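PDB 4BLO: packaging enzyme P4 from Pseudomonas phage phi6, which hydrolyses nucleoside triphosphates as a hexameric RecA-type helicase motor, probably to drive viral RNA into the procapsid. Local coordinates for the interface of chains A and B. Numbering follows the deposited sequence. Chains: chain A/B, Packaging enzyme P4.

The interface of chains A and B. Residues chain A 245-246, 249-250; chain B 128, 190, 234.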
ATOM      1  N   GLY A 245      -2.097   9.495 -26.272  1.00 33.48           N
ATOM      2  CA  GLY A 245      -3.106   8.768 -27.029  1.00 34.26           C
ATOM      3  C   GLY A 245      -4.341   8.481 -26.201  1.00 36.87           C
ATOM      4  O   GLY A 245      -5.461   8.545 -26.710  1.00 36.24           O
ATOM      5  N   GLN A 246      -4.128   8.184 -24.908  1.00 32.51           N
ATOM      6  CA  GLN A 246      -5.183   7.891 -23.945  1.00 31.54           C
ATOM      7  C   GLN A 246      -5.948   9.161 -23.578  1.00 36.66           C
ATOM      8  O   GLN A 246      -7.157   9.107 -23.358  1.00 36.22           O
ATOM      9  CB  GLN A 246      -4.594   7.239 -22.685  1.00 32.40           C
ATOM     10  CG  GLN A 246      -3.860   5.910 -22.929  1.00 53.23           C
ATOM     11  CD  GLN A 246      -4.740   4.785 -23.418  1.00 75.75           C
ATOM     12  OE1 GLN A 246      -5.887   4.632 -22.998  1.00 75.58           O
ATOM     13  NE2 GLN A 246      -4.218   3.965 -24.304  1.00 64.23           N
ATOM     14  N   ALA A 249      -8.666  10.362 -26.130  1.00 26.19           N
ATOM     15  CA  ALA A 249      -9.923   9.648 -25.946  1.00 25.87           C
ATOM     16  C   ALA A 249     -10.718  10.195 -24.738  1.00 31.23           C
ATOM     17  O   ALA A 249     -11.853   9.761 -24.502  1.00 33.94           O
ATOM     18  CB  ALA A 249      -9.631   8.166 -25.753  1.00 26.77           C
ATOM     19  N   SER A 250     -10.134  11.153 -23.993  1.00 25.29           N
ATOM     20  CA  SER A 250     -10.716  11.725 -22.780  1.00 23.85           C
ATOM     21  C   SER A 250     -10.956  13.247 -22.870  1.00 28.46           C
ATOM     22  O   SER A 250     -11.511  13.826 -21.932  1.00 26.18           O
ATOM     23  CB  SER A 250      -9.801  11.434 -21.592  1.00 26.65           C
ATOM     24  OG  SER A 250      -9.586  10.038 -21.428  1.00 36.96           O
TER
ATOM     25  N   THR B 128      -7.399   2.209 -27.107  1.00 39.14           N
ATOM     26  CA  THR B 128      -8.045   3.502 -27.357  1.00 38.90           C
ATOM     27  C   THR B 128      -7.943   3.844 -28.830  1.00 43.46           C
ATOM     28  O   THR B 128      -6.871   3.717 -29.430  1.00 45.48           O
ATOM     29  CB  THR B 128      -7.497   4.627 -26.489  1.00 51.72           C
ATOM     30  OG1 THR B 128      -6.076   4.533 -26.397  1.00 53.95           O
ATOM     31  CG2 THR B 128      -8.135   4.658 -25.119  1.00 51.25           C
ATOM     32  N   ARG B 190     -16.011   3.006 -18.173  1.00 23.01           N
ATOM     33  CA  ARG B 190     -14.760   3.615 -17.723  1.00 21.94           C
ATOM     34  C   ARG B 190     -14.894   4.259 -16.333  1.00 24.24           C
ATOM     35  O   ARG B 190     -13.931   4.155 -15.585  1.00 24.36           O
ATOM     36  CB  ARG B 190     -14.290   4.690 -18.709  1.00 22.76           C
ATOM     37  CG  ARG B 190     -13.651   4.175 -19.988  1.00 33.26           C
ATOM     38  CD  ARG B 190     -12.683   5.209 -20.566  1.00 39.28           C
ATOM     39  NE  ARG B 190     -13.288   6.529 -20.795  1.00 40.23           N
ATOM     40  CZ  ARG B 190     -12.590   7.648 -20.963  1.00 53.69           C
ATOM     41  NH1 ARG B 190     -11.263   7.623 -20.920  1.00 54.67           N
ATOM     42  NH2 ARG B 190     -13.212   8.802 -21.178  1.00 27.22           N
ATOM     43  N   MET B 234      -7.287   0.403 -18.281  1.00 52.77           N
ATOM     44  CA  MET B 234      -5.896   0.825 -18.493  1.00 55.28           C
ATOM     45  C   MET B 234      -4.970  -0.387 -18.452  1.00 62.68           C
ATOM     46  O   MET B 234      -4.622  -0.893 -17.377  1.00 63.43           O
ATOM     47  CB  MET B 234      -5.461   1.900 -17.479  1.00 58.18           C
ATOM     48  CG  MET B 234      -5.870   3.309 -17.858  1.00 62.05           C
ATOM     49  SD  MET B 234      -5.198   3.870 -19.454  1.00 67.53           S
ATOM     50  CE  MET B 234      -6.664   3.820 -20.404  1.00 63.67           C
TER
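The side-chain amide of A:Gln246 lies between two groups of chain B: B:Thr128 on one face and the thioether of B:Met234 on the other. B:Thr128 belongs to the P-loop (Walker A motif) of this RecA-type ATPase, and its sequence neighbours B:Ala127 and B:Gly129 line the ADP pocket, so helix 240-248 of one subunit rests beside the nucleotide site of the next, in the hexamer of the deposited assembly. The hydroxyl OG1 of B:Thr128 is 2.9 Å from NE2 of A:Gln246, close enough for a hydrogen bond, but it stands well off the amide plane, so any such bond is strongly bent. The two side chains cross at nearly a right angle, and the methyl CG2 of B:Thr128 extends over the same face, 3.8 Å from CD of A:Gln246. That methyl CG2 of B:Thr128 also meets CB of A:Ala249 at 3.9 Å. On the opposite face, SD of B:Met234 is 4.1 Å from CD of A:Gln246, its chain running antiparallel to the glutamine.

The guanidinium of B:Arg190 is met at its edge: OG of A:Ser250 lies in its plane and accepts from NH1 at 3.0 Å. The bond is nearly straight, 174° at the hydrogen. With chi1 -58°, which sets OG of A:Ser250 beside its own backbone N, the same hydroxyl donates to the carbonyl O of A:Gln246, in helix 240-248, at 3.2 Å.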